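Local coordinates for RabGAP/TBC protein (Chlamydomonas reinhardtii, PDB 4P17), which is of unknown function but carries a TBC domain and, as a flagellar RabGAP, probably stimulates GTP hydrolysis by Rab GTPases, at residues C135-A140 / R167-A172. Sequence-based numbering, arbitrary orientation.
Sequences CRVLQA and RNEEAA
Arg136 and Glu169 form a bidentate salt bridge in which the guanidinium offers one side, NE together with NH2, to both carboxylate oxygens. Arg136 NE donates to Glu169 OE1 at 3.0 Å and Arg136 NH2 to Glu169 OE2 at 2.7 Å, both close to straight, with N-H...O angles of at least 166°. The two oxygens lie almost in the guanidinium plane and are approached on their syn sides, yet the carboxylate is tilted by 29° against that plane, so the nitrogens stand somewhat out of its own plane. The arginine chain, bent at chi3 (-60°), brings NE toward the acid, whose chain runs extended beyond CG. With two parallel grips, rotation of either group should be restricted.

Van der Waals contact adds to the ion pair. Val137 CG2 rests against the first turn of helix 169-183, packing 3.8 Å from Glu169 CB and lying 3.6 Å from the backbone carbonyl Glu169 O, while Val137 CG1 comes within 4.3 Å of Ala172 C.

That first turn is capped by Asn168, whose OD1 accepts from Ala171 N at 3.0 Å, with the donor well above the carbonyl plane.

The contact thus ties helix 128-144 to the start of helix 169-183 within the all-helical TBC domain. Tyr95 of helix 94-102 touches both Val137 and Glu169, and helix 153-164 packs against the buried residues, Val158 on Val137 and Leu162 on Ala172.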
ATOM      1  N   CYS A 135     -15.174  -6.209  -7.367  1.00  9.42           N
ATOM      2  CA  CYS A 135     -15.326  -6.306  -8.813  0.63 11.68           C
ATOM      3  C   CYS A 135     -15.952  -5.025  -9.365  1.00 14.02           C
ATOM      4  O   CYS A 135     -15.526  -4.521 -10.402  1.00 10.61           O
ATOM      5  CB  CYS A 135     -16.164  -7.527  -9.191  0.63 11.02           C
ATOM      6  SG  CYS A 135     -15.270  -9.091  -9.042  0.63 13.73           S
ATOM      7  N   ARG A 136     -16.950  -4.495  -8.670  1.00  8.75           N
ATOM      8  CA  ARG A 136     -17.596  -3.262  -9.112  1.00 11.49           C
ATOM      9  C   ARG A 136     -16.590  -2.125  -9.236  1.00  6.60           C
ATOM     10  O   ARG A 136     -16.514  -1.456 -10.254  1.00  9.87           O
ATOM     11  CB  ARG A 136     -18.720  -2.873  -8.155  1.00 11.10           C
ATOM     12  CG  ARG A 136     -20.020  -3.593  -8.449  1.00 12.15           C
ATOM     13  CD  ARG A 136     -21.213  -2.961  -7.710  1.00 16.82           C
ATOM     14  NE  ARG A 136     -21.030  -2.981  -6.269  1.00 16.44           N
ATOM     15  CZ  ARG A 136     -21.418  -3.976  -5.480  1.00  9.36           C
ATOM     16  NH1 ARG A 136     -22.011  -5.054  -5.977  1.00 15.41           N
ATOM     17  NH2 ARG A 136     -21.208  -3.902  -4.179  1.00 18.21           N
ATOM     18  N   VAL A 137     -15.748  -1.959  -8.225  1.00  6.18           N
ATOM     19  CA  VAL A 137     -14.781  -0.861  -8.270  1.00 10.01           C
ATOM     20  C   VAL A 137     -13.822  -1.027  -9.436  1.00 10.51           C
ATOM     21  O   VAL A 137     -13.519  -0.063 -10.161  1.00  7.15           O
ATOM     22  CB  VAL A 137     -14.000  -0.788  -6.964  1.00  6.52           C
ATOM     23  CG1 VAL A 137     -12.836   0.223  -7.062  1.00  9.39           C
ATOM     24  CG2 VAL A 137     -14.941  -0.425  -5.851  1.00 10.27           C
ATOM     25  N   LEU A 138     -13.342  -2.253  -9.631  1.00  7.38           N
ATOM     26  CA  LEU A 138     -12.314  -2.474 -10.628  1.00  6.61           C
ATOM     27  C   LEU A 138     -12.914  -2.395 -12.002  1.00  9.69           C
ATOM     28  O   LEU A 138     -12.334  -1.802 -12.891  1.00  7.31           O
ATOM     29  CB  LEU A 138     -11.627  -3.805 -10.444  1.00  6.59           C
ATOM     30  CG  LEU A 138     -10.690  -3.877  -9.231  1.00  8.71           C
ATOM     31  CD1 LEU A 138     -10.439  -5.317  -8.791  1.00 11.62           C
ATOM     32  CD2 LEU A 138      -9.375  -3.239  -9.565  1.00  8.84           C
ATOM     33  N   GLN A 139     -14.110  -2.939 -12.174  1.00  9.41           N
ATOM     34  CA  GLN A 139     -14.726  -2.887 -13.493  1.00  7.42           C
ATOM     35  C   GLN A 139     -15.037  -1.402 -13.843  1.00  9.72           C
ATOM     36  O   GLN A 139     -14.815  -0.953 -14.972  1.00  8.16           O
ATOM     37  CB  GLN A 139     -15.980  -3.778 -13.523  1.00 16.66           C
ATOM     38  CG  GLN A 139     -17.245  -3.113 -12.981  1.00 22.93           C
ATOM     39  CD  GLN A 139     -18.398  -4.085 -12.769  1.00 28.51           C
ATOM     40  OE1 GLN A 139     -18.195  -5.293 -12.572  1.00 23.26           O
ATOM     41  NE2 GLN A 139     -19.617  -3.558 -12.804  1.00 28.97           N
ATOM     42  N   ALA A 140     -15.495  -0.646 -12.849  1.00  5.93           N
ATOM     43  CA  ALA A 140     -15.753   0.782 -12.990  1.00 12.02           C
ATOM     44  C   ALA A 140     -14.484   1.504 -13.408  1.00  9.34           C
ATOM     45  O   ALA A 140     -14.481   2.317 -14.339  1.00  8.47           O
ATOM     46  CB  ALA A 140     -16.285   1.366 -11.686  1.00  7.25           C
ATOM     47  N   ARG A 167     -15.425  -0.242   3.662  1.00  7.63           N
ATOM     48  CA  ARG A 167     -16.240  -0.847   2.627  1.00  2.25           C
ATOM     49  C   ARG A 167     -16.881   0.185   1.708  1.00  5.04           C
ATOM     50  O   ARG A 167     -17.846  -0.135   1.000  1.00 12.26           O
ATOM     51  CB  ARG A 167     -17.308  -1.756   3.218  1.00  5.51           C
ATOM     52  CG  ARG A 167     -16.697  -2.822   4.107  1.00  8.07           C
ATOM     53  CD  ARG A 167     -17.735  -3.765   4.708  1.00 11.75           C
ATOM     54  NE  ARG A 167     -17.067  -4.697   5.594  1.00 12.02           N
ATOM     55  CZ  ARG A 167     -17.673  -5.640   6.304  1.00 21.17           C
ATOM     56  NH1 ARG A 167     -18.995  -5.768   6.255  1.00 23.54           N
ATOM     57  NH2 ARG A 167     -16.944  -6.443   7.065  1.00 22.14           N
ATOM     58  N   ASN A 168     -16.326   1.388   1.686  1.00  7.47           N
ATOM     59  CA  ASN A 168     -16.856   2.472   0.848  1.00  9.90           C
ATOM     60  C   ASN A 168     -16.319   2.385  -0.572  1.00 15.36           C
ATOM     61  O   ASN A 168     -15.182   2.792  -0.832  1.00 11.77           O
ATOM     62  CB  ASN A 168     -16.501   3.822   1.453  1.00 10.71           C
ATOM     63  CG  ASN A 168     -17.241   4.960   0.798  1.00 13.75           C
ATOM     64  OD1 ASN A 168     -17.417   4.980  -0.423  1.00 12.03           O
ATOM     65  ND2 ASN A 168     -17.693   5.915   1.608  1.00 22.29           N
ATOM     66  N   GLU A 169     -17.132   1.853  -1.484  1.00  8.51           N
ATOM     67  CA  GLU A 169     -16.673   1.537  -2.831  1.00 11.30           C
ATOM     68  C   GLU A 169     -16.363   2.778  -3.650  1.00  7.00           C
ATOM     69  O   GLU A 169     -15.403   2.788  -4.411  1.00  6.28           O
ATOM     70  CB  GLU A 169     -17.715   0.706  -3.573  1.00 19.87           C
ATOM     71  CG  GLU A 169     -18.209  -0.479  -2.798  1.00 16.99           C
ATOM     72  CD  GLU A 169     -19.403  -1.107  -3.447  1.00 20.99           C
ATOM     73  OE1 GLU A 169     -19.610  -0.866  -4.664  1.00 26.32           O
ATOM     74  OE2 GLU A 169     -20.123  -1.837  -2.737  1.00 24.64           O
ATOM     75  N   GLU A 170     -17.199   3.810  -3.543  1.00  7.10           N
ATOM     76  CA  GLU A 170     -16.945   5.000  -4.328  1.00  7.50           C
ATOM     77  C   GLU A 170     -15.667   5.674  -3.833  1.00  9.37           C
ATOM     78  O   GLU A 170     -14.874   6.190  -4.630  1.00  8.38           O
ATOM     79  CB  GLU A 170     -18.123   5.984  -4.278  1.00 12.75           C
ATOM     80  CG  GLU A 170     -17.786   7.286  -4.960  1.00 10.08           C
ATOM     81  CD  GLU A 170     -18.986   8.145  -5.301  1.00 24.51           C
ATOM     82  OE1 GLU A 170     -20.103   7.820  -4.872  1.00 22.62           O
ATOM     83  OE2 GLU A 170     -18.801   9.169  -5.982  1.00 21.51           O
ATOM     84  N   ALA A 171     -15.438   5.650  -2.526  1.00 10.63           N
ATOM     85  CA  ALA A 171     -14.185   6.201  -1.996  1.00  7.29           C
ATOM     86  C   ALA A 171     -12.979   5.449  -2.576  1.00  5.34           C
ATOM     87  O   ALA A 171     -11.974   6.025  -2.971  1.00  7.52           O
ATOM     88  CB  ALA A 171     -14.176   6.124  -0.488  1.00 11.82           C
ATOM     89  N   ALA A 172     -13.088   4.152  -2.575  1.00  4.54           N
ATOM     90  CA  ALA A 172     -12.018   3.312  -3.093  1.00  4.93           C
ATOM     91  C   ALA A 172     -11.777   3.596  -4.568  1.00  6.26           C
ATOM     92  O   ALA A 172     -10.642   3.705  -5.009  1.00  6.98           O
ATOM     93  CB  ALA A 172     -12.357   1.855  -2.842  1.00  5.06           C
TER